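Mitochondrial RNA-binding protein 2 (Trypanosoma brucei, PDB 2GIA) binds guide RNA together with its partner MRP1 and acts as an RNA matchmaker in trypanosome mitochondrial RNA editing. Local coordinates at the interface of chains A and B and the interface of chains A and C. Residues are numbered along the deposited sequence; one frame, centred on the assembly and turned at random. Chains: chain A, mitochondrial RNA-binding protein 2; chain B/C, mitochondrial RNA-binding protein 1.

Contact 1: the interface of chains A and B. Residues chain A 44, 178-179, 182-183, 186; chain B 144, 147, 149.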
# COMPACT_ATOMS: atom_id res chain seq x y z
N PRO A 44 15.23 5.28 7.49
CA PRO A 44 14.63 4.07 6.92
C PRO A 44 15.57 3.68 5.76
O PRO A 44 16.11 4.57 5.06
CB PRO A 44 13.27 4.58 6.40
CG PRO A 44 12.89 5.60 7.47
CD PRO A 44 14.22 6.35 7.66
N ARG A 178 9.19 -0.28 -3.81
CA ARG A 178 8.37 -0.19 -2.58
C ARG A 178 8.97 0.86 -1.65
O ARG A 178 8.25 1.61 -1.01
CB ARG A 178 8.31 -1.55 -1.86
CG ARG A 178 7.59 -2.66 -2.70
CD ARG A 178 6.34 -2.19 -3.46
NE ARG A 178 5.28 -1.64 -2.60
CZ ARG A 178 4.30 -0.82 -3.00
NH1 ARG A 178 4.22 -0.38 -4.26
NH2 ARG A 178 3.32 -0.51 -2.15
N PHE A 179 10.29 0.92 -1.60
CA PHE A 179 10.97 1.90 -0.74
C PHE A 179 10.64 3.34 -1.17
O PHE A 179 10.28 4.16 -0.33
CB PHE A 179 12.50 1.68 -0.79
CG PHE A 179 13.27 2.67 0.05
CD1 PHE A 179 13.81 3.82 -0.54
CD2 PHE A 179 13.45 2.45 1.40
CE1 PHE A 179 14.51 4.76 0.24
CE2 PHE A 179 14.17 3.40 2.19
CZ PHE A 179 14.68 4.53 1.59
N GLN A 182 7.07 4.19 -0.35
CA GLN A 182 6.93 4.58 1.07
C GLN A 182 7.55 5.98 1.30
O GLN A 182 6.97 6.81 2.01
CB GLN A 182 7.63 3.54 2.02
CG GLN A 182 6.96 2.17 2.03
CD GLN A 182 5.60 2.21 2.72
OE1 GLN A 182 5.50 2.45 3.92
NE2 GLN A 182 4.56 1.96 1.96
N ALA A 183 8.71 6.25 0.71
CA ALA A 183 9.31 7.58 0.90
C ALA A 183 8.36 8.69 0.44
O ALA A 183 8.17 9.72 1.15
CB ALA A 183 10.65 7.69 0.14
N TYR A 186 5.28 9.01 2.96
CA TYR A 186 5.60 9.71 4.20
C TYR A 186 6.01 11.14 3.95
O TYR A 186 5.61 12.05 4.69
CB TYR A 186 6.70 8.97 4.99
CG TYR A 186 6.16 7.76 5.73
CD1 TYR A 186 5.88 7.83 7.09
CD2 TYR A 186 5.85 6.60 5.05
CE1 TYR A 186 5.29 6.76 7.76
CE2 TYR A 186 5.21 5.50 5.72
CZ TYR A 186 4.94 5.61 7.07
OH TYR A 186 4.23 4.63 7.74
N ASP B 144 6.46 -3.76 2.59
CA ASP B 144 6.28 -2.30 2.74
C ASP B 144 6.72 -1.77 4.11
O ASP B 144 7.27 -0.67 4.23
CB ASP B 144 4.82 -1.90 2.50
CG ASP B 144 4.47 -1.91 1.03
OD1 ASP B 144 5.38 -2.12 0.17
OD2 ASP B 144 3.30 -1.73 0.71
N PHE B 147 11.18 -1.38 5.89
CA PHE B 147 12.23 -0.36 5.80
C PHE B 147 12.35 0.50 7.03
O PHE B 147 13.38 1.15 7.24
CB PHE B 147 11.96 0.52 4.55
CG PHE B 147 11.78 -0.29 3.28
CD1 PHE B 147 12.86 -0.92 2.68
CD2 PHE B 147 10.55 -0.37 2.68
CE1 PHE B 147 12.71 -1.63 1.46
CE2 PHE B 147 10.35 -1.06 1.48
CZ PHE B 147 11.43 -1.70 0.85
N PHE B 149 9.88 2.98 7.95
CA PHE B 149 9.27 4.31 7.89
C PHE B 149 8.31 4.61 9.02
O PHE B 149 8.37 5.69 9.62
CB PHE B 149 8.52 4.51 6.55
CG PHE B 149 9.46 4.75 5.37
CD1 PHE B 149 9.91 6.04 5.07
CD2 PHE B 149 9.91 3.68 4.59
CE1 PHE B 149 10.80 6.27 4.00
CE2 PHE B 149 10.80 3.87 3.52
CZ PHE B 149 11.25 5.17 3.22
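B:Phe149 and A:Gln182 meet where two MRP-family subunits join, MRP2 through helix 170-188 and MRP1 through the end of helix 130-145 and the turn into helix 149-153. The B:Phe149 ring is sandwiched. A:Pro44 CB sits over the centre of one face, 3.6 Å from the ring centroid, and the helix of chain A covers the opposite face, with A:Gln182 CB 3.4 Å from B:Phe149 CD2. The tip of the ring, B:Phe149 CZ, then reaches the face of A:Phe179, 3.6 Å from A:Phe179 CE2 and displaced toward the rim. At the base of the same side chain, B:Phe149 CB lies over the A:Tyr186 ring, 3.6 Å from A:Tyr186 CE2.

A:Phe179 serves two partners. A trans chi1 (179°) swings its ring away from the backbone N, turning one face to B:Phe149 and the CD2 edge to the face of B:Phe147. The A:Phe179 and B:Phe147 rings meet edge-to-face, planes 82° apart and centroids 5.3 Å apart.

Beside this aromatic cluster A:Arg178 forms a salt bridge to B:Asp144. Bends at chi2 and chi3 turn its guanidinium side-on, giving a two-nitrogen grip: A:Arg178 NE donates to B:Asp144 OD1 at 2.8 Å, on the syn lone pair, and NH2 to B:Asp144 OD2 at 3.1 Å. Both bonds are nearly straight, which would restrict rotation of the carboxylate, although the two planes are 30° apart.

Contact 2: the interface of chains A and C. Residues chain A 103, 106, 110, 177, 181, 184; chain C 133, 137.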
# COMPACT_ATOMS: atom_id res chain seq x y z
N ALA A 103 9.67 10.61 -7.96
CA ALA A 103 8.70 10.22 -9.01
C ALA A 103 9.39 9.88 -10.32
O ALA A 103 8.88 9.07 -11.10
CB ALA A 103 7.64 11.35 -9.24
N LEU A 106 10.62 6.35 -9.85
CA LEU A 106 9.42 5.50 -9.89
C LEU A 106 8.88 5.35 -11.33
O LEU A 106 8.44 4.27 -11.73
CB LEU A 106 8.33 6.10 -8.98
CG LEU A 106 8.56 5.84 -7.49
CD1 LEU A 106 7.55 6.79 -6.71
CD2 LEU A 106 8.29 4.31 -7.11
N GLU A 110 8.32 1.71 -12.90
CA GLU A 110 6.96 1.38 -13.27
C GLU A 110 6.77 1.25 -14.76
O GLU A 110 5.66 0.98 -15.22
CB GLU A 110 5.98 2.42 -12.65
CG GLU A 110 6.03 2.32 -11.10
CD GLU A 110 5.15 3.32 -10.40
OE1 GLU A 110 4.32 3.95 -11.09
OE2 GLU A 110 5.31 3.48 -9.16
N GLN A 177 11.38 -0.02 -5.63
CA GLN A 177 10.07 0.57 -5.93
C GLN A 177 9.19 0.72 -4.70
O GLN A 177 8.53 1.74 -4.54
CB GLN A 177 9.36 -0.25 -7.01
CG GLN A 177 8.20 0.50 -7.69
CD GLN A 177 6.87 0.48 -6.93
OE1 GLN A 177 6.67 -0.34 -6.04
NE2 GLN A 177 5.93 1.39 -7.31
N THR A 181 8.12 4.26 -2.97
CA THR A 181 6.66 4.42 -2.75
C THR A 181 6.42 4.85 -1.32
O THR A 181 5.61 5.75 -1.08
CB THR A 181 5.93 3.09 -3.05
OG1 THR A 181 6.03 2.86 -4.44
CG2 THR A 181 4.38 3.13 -2.63
N LEU A 184 7.72 8.51 -0.72
CA LEU A 184 6.80 9.52 -1.24
C LEU A 184 5.57 9.64 -0.33
O LEU A 184 5.08 10.74 -0.08
CB LEU A 184 6.27 9.12 -2.63
CG LEU A 184 6.31 10.05 -3.82
CD1 LEU A 184 5.39 9.49 -4.90
CD2 LEU A 184 5.98 11.48 -3.42
N VAL C 133 2.90 9.92 -12.52
CA VAL C 133 3.28 8.97 -11.44
C VAL C 133 3.00 9.60 -10.06
O VAL C 133 2.45 8.96 -9.15
CB VAL C 133 4.77 8.64 -11.54
CG1 VAL C 133 5.22 7.75 -10.32
CG2 VAL C 133 5.01 7.92 -12.89
N HIS C 137 0.37 7.93 -7.34
CA HIS C 137 0.76 7.58 -5.97
C HIS C 137 -0.05 8.35 -4.93
O HIS C 137 -0.44 7.78 -3.90
CB HIS C 137 2.26 7.84 -5.77
CG HIS C 137 3.12 6.74 -6.32
ND1 HIS C 137 3.79 5.85 -5.51
CD2 HIS C 137 3.35 6.34 -7.60
CE1 HIS C 137 4.39 4.94 -6.27
NE2 HIS C 137 4.13 5.22 -7.54
O HOH W 1 3.64 6.56 -2.71
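Helix 130-145 of the second MRP1 subunit packs against MRP2 where helices 100-109 and 170-188 run close together, an interface between MRP-family proteins in their two-plus-two assembly. C:His137 lies against the groove where the two helices meet, and its imidazole is held by polar partners around its edge. C:His137 NE2 donates to the carboxylate oxygen A:Glu110 OE2 at 2.7 Å, with 157° at the hydrogen. The acceptor lies in the ring plane and uses its syn lone pair; carboxylate and imidazole planes are 14° apart.

On the other side of the ring, ND1 is 2.9 Å from water 1, which is also 2.7 Å from the backbone oxygen A:Thr181 O; this bridge ties the imidazole to helix 170-188. A:Thr181 OG1 lies at the edge by C:His137 CE1, a 3.2 Å contact, and itself donates to A:Gln177 O.

A second shell positions the acceptor. The amide nitrogen A:Gln177 NE2 donates to A:Glu110 OE2 at 2.9 Å from the anti side, 29° out of the carboxylate plane, so one oxygen takes hydrogen bonds from both chains. The carboxylate would be expected to favour a positively charged imidazole, though protonation is not seen.

Apolar groups add to the contact. A:Leu106 CD1 lies over one face of the imidazole, 3.7 Å from C:His137 CE1 and toward the rim. A:Leu184 CD1 touches C:His137 CB at 3.6 Å. One turn earlier, C:Val133 points CG1 at A:Leu106 CB, 3.8 Å away.

Contact 3: the interface of chains A and B. Residues chain A 169-171; chain B 76, 84-85.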
# COMPACT_ATOMS: atom_id res chain seq x y z
N ASP A 169 18.54 -6.48 -9.45
CA ASP A 169 17.86 -7.64 -10.05
C ASP A 169 16.36 -7.51 -9.77
O ASP A 169 15.91 -6.46 -9.30
CB ASP A 169 18.46 -8.98 -9.53
CG ASP A 169 18.20 -9.24 -8.04
OD1 ASP A 169 17.35 -8.58 -7.44
OD2 ASP A 169 18.86 -10.14 -7.46
N VAL A 170 15.57 -8.54 -10.06
CA VAL A 170 14.12 -8.40 -9.87
C VAL A 170 13.72 -8.07 -8.44
O VAL A 170 12.83 -7.25 -8.22
CB VAL A 170 13.36 -9.67 -10.36
CG1 VAL A 170 13.79 -10.87 -9.54
CG2 VAL A 170 11.86 -9.49 -10.21
N ALA A 171 14.37 -8.71 -7.47
CA ALA A 171 14.04 -8.44 -6.07
C ALA A 171 14.50 -7.05 -5.61
O ALA A 171 13.76 -6.34 -4.95
CB ALA A 171 14.65 -9.51 -5.16
N TYR B 76 11.85 -11.27 -3.30
CA TYR B 76 11.67 -12.29 -4.36
C TYR B 76 10.29 -12.96 -4.21
O TYR B 76 9.62 -13.21 -5.22
CB TYR B 76 12.75 -13.39 -4.26
CG TYR B 76 13.91 -13.18 -5.20
CD1 TYR B 76 13.73 -13.31 -6.56
CD2 TYR B 76 15.16 -12.77 -4.73
CE1 TYR B 76 14.75 -13.03 -7.44
CE2 TYR B 76 16.19 -12.49 -5.63
CZ TYR B 76 15.96 -12.63 -6.98
OH TYR B 76 16.96 -12.43 -7.91
N ARG B 84 6.53 -11.51 -11.55
CA ARG B 84 7.70 -10.92 -12.22
C ARG B 84 8.76 -12.01 -12.42
O ARG B 84 9.65 -11.87 -13.25
CB ARG B 84 8.25 -9.79 -11.36
CG ARG B 84 7.26 -8.63 -11.25
CD ARG B 84 7.94 -7.43 -10.69
NE ARG B 84 7.09 -6.24 -10.68
CZ ARG B 84 7.56 -5.02 -10.38
NH1 ARG B 84 8.86 -4.85 -10.08
NH2 ARG B 84 6.73 -3.98 -10.35
N VAL B 85 8.68 -13.06 -11.62
CA VAL B 85 9.57 -14.22 -11.74
C VAL B 85 8.70 -15.43 -11.46
O VAL B 85 7.80 -15.37 -10.62
CB VAL B 85 10.76 -14.25 -10.73
CG1 VAL B 85 11.80 -13.24 -11.15
CG2 VAL B 85 10.29 -14.01 -9.30
O HOH W 2 11.21 -6.14 -10.07
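Apolar contacts dominate where A:Val170 and A:Ala171, in the first turn of MRP2 helix 170-188, meet B:Tyr76 on helix 71-81 and the loop residues B:Arg84 and B:Val85 of MRP1; both chains belong to the MRP family. The methyl A:Ala171 CB lies over one face of the B:Tyr76 ring, 3.5 Å from its centroid and displaced toward the CD2 and CE2 rim. The branches of A:Val170 are divided between neighbours. CG1, placed between the backbone N and the carbonyl carbon (chi1 62°), packs tightly on B:Val85 CG1 at 3.5 Å. CG2 is directed at the aliphatic start of B:Arg84, 3.8 Å from its CB.

Direct polar contact comes from the residue just before the helix. The phenol oxygen B:Tyr76 OH donates a weak hydrogen bond to the carboxylate oxygen A:Asp169 OD2 over 3.0 Å. Ring and carboxylate planes are turned 65° apart, and the two side chains cross at about a right angle.

A water-mediated link adds to these. B:Arg84 runs out extended from CG to NE and places its guanidinium nitrogen NH1 2.7 Å from water 2, which lies in the guanidinium plane. The same water is 2.7 Å from the backbone carbonyl A:Val170 O, so the arginine reaches the MRP2 helix through one ordered water.

Contact 4: the interface of chains A and B. Residues chain A 45-46, 175, 179; chain B 35, 71, 143, 147.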
# COMPACT_ATOMS: atom_id res chain seq x y z
N ALA A 45 15.78 2.39 5.50
CA ALA A 45 16.74 2.05 4.44
C ALA A 45 16.69 0.60 4.04
O ALA A 45 16.04 -0.18 4.71
CB ALA A 45 18.20 2.36 4.97
N PHE A 46 17.35 0.25 2.93
CA PHE A 46 17.54 -1.16 2.58
C PHE A 46 18.94 -1.26 1.94
O PHE A 46 19.51 -0.25 1.51
CB PHE A 46 16.45 -1.73 1.66
CG PHE A 46 16.49 -1.23 0.27
CD1 PHE A 46 17.09 -1.99 -0.74
CD2 PHE A 46 15.87 -0.00 -0.06
CE1 PHE A 46 17.07 -1.55 -2.09
CE2 PHE A 46 15.83 0.45 -1.40
CZ PHE A 46 16.43 -0.33 -2.40
N MET A 175 12.30 -3.97 -4.32
CA MET A 175 12.53 -3.31 -3.05
C MET A 175 12.69 -1.81 -3.25
O MET A 175 12.20 -1.02 -2.43
CB MET A 175 13.80 -3.85 -2.36
CG MET A 175 13.72 -5.33 -2.03
SD MET A 175 15.34 -5.92 -1.38
CE MET A 175 15.44 -4.75 -0.13
N PHE A 179 10.29 0.92 -1.60
CA PHE A 179 10.97 1.90 -0.74
C PHE A 179 10.64 3.34 -1.17
O PHE A 179 10.28 4.16 -0.33
CB PHE A 179 12.50 1.68 -0.79
CG PHE A 179 13.27 2.67 0.05
CD1 PHE A 179 13.81 3.82 -0.54
CD2 PHE A 179 13.45 2.45 1.40
CE1 PHE A 179 14.51 4.76 0.24
CE2 PHE A 179 14.17 3.40 2.19
CZ PHE A 179 14.68 4.53 1.59
N LYS B 35 12.89 -7.01 8.67
CA LYS B 35 13.22 -7.44 7.33
C LYS B 35 13.19 -8.97 7.12
O LYS B 35 13.22 -9.45 5.98
CB LYS B 35 14.66 -6.98 7.03
CG LYS B 35 14.91 -5.47 7.08
CD LYS B 35 16.42 -5.17 6.81
CE LYS B 35 16.72 -3.69 6.50
NZ LYS B 35 18.14 -3.58 5.92
N HIS B 71 16.10 -10.43 3.81
CA HIS B 71 15.25 -9.36 3.31
C HIS B 71 15.03 -9.51 1.79
O HIS B 71 13.91 -9.34 1.29
CB HIS B 71 15.93 -8.00 3.67
CG HIS B 71 15.10 -6.78 3.39
ND1 HIS B 71 13.72 -6.76 3.47
CD2 HIS B 71 15.48 -5.49 3.19
CE1 HIS B 71 13.29 -5.51 3.34
NE2 HIS B 71 14.34 -4.72 3.18
N LEU B 143 6.79 -6.51 3.28
CA LEU B 143 7.82 -5.82 2.48
C LEU B 143 7.69 -4.28 2.64
O LEU B 143 8.69 -3.57 2.86
CB LEU B 143 7.75 -6.27 0.99
CG LEU B 143 8.70 -5.53 -0.02
CD1 LEU B 143 10.15 -5.71 0.44
CD2 LEU B 143 8.60 -6.09 -1.44
N PHE B 147 11.18 -1.38 5.89
CA PHE B 147 12.23 -0.36 5.80
C PHE B 147 12.35 0.50 7.03
O PHE B 147 13.38 1.15 7.24
CB PHE B 147 11.96 0.52 4.55
CG PHE B 147 11.78 -0.29 3.28
CD1 PHE B 147 12.86 -0.92 2.68
CD2 PHE B 147 10.55 -0.37 2.68
CE1 PHE B 147 12.71 -1.63 1.46
CE2 PHE B 147 10.35 -1.06 1.48
CZ PHE B 147 11.43 -1.70 0.85
O HOH W 3 16.16 -0.31 7.71
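A:Ala45 opens strand 45-50 of MRP2 and hydrogen-bonds to B:Phe147, in the loop after helix 130-145 of MRP1, at this junction of two MRP-family chains. The backbone N of A:Ala45 donates to B:Phe147 O at 3.2 Å, with 146° at the hydrogen. Water 3 supports the same carbonyl: it is 3.2 Å from B:Phe147 O and 3.0 Å from A:Ala45 O, bridging the two backbones.

Besides the face used by A:Phe179, the B:Phe147 ring is met at its edge by A:Phe46, whose CB lies in the ring plane 3.7 Å from B:Phe147 CE1. The two phenylalanine side chains run side by side in the same direction. A:Phe46 adopts a chi1 of 71°, with CG between the backbone N and the carbonyl carbon; the edge of its own ring then meets A:Phe179 CD2, joining strand and helix within MRP2.

Next to this, A:Met175 reaches from helix 170-188 toward B:His71, the first residue of helix 71-81. A bend at chi3 (55°) puts its terminal methyl CE over a face of the imidazole, 3.4 Å from B:His71 CD2.

In the outer shell, B:Lys35 lays its CG over the centre of the opposite B:His71 face, 3.8 Å above the plane; the ring lies between the methionine methyl and the lysine chain, which would steady it. A:Met175 CB lies over a face of A:Phe46, so one methionine supports the strand residue at its base and touches MRP1 at its tip.

Helix 170-188 of MRP2 runs through all four contacts, from its first turn in contact 3 to its middle and later turns in contacts 1 and 2. Contacts 1 and 4 share A:Phe179 and B:Phe147, the centres of their C-alpha atoms about 7 Å apart, and form one continuous patch against chain B; the centre of contact 3 is about 14 Å from that of contact 4. Contact 2, its centre about 11 Å from that of contact 1, faces the other MRP1 copy. Helix 130-145 serves chain B in contact 1 and chain C in contact 2. One MRP2 helix therefore joins both MRP1 subunits, consistent with a cohesive two-plus-two complex.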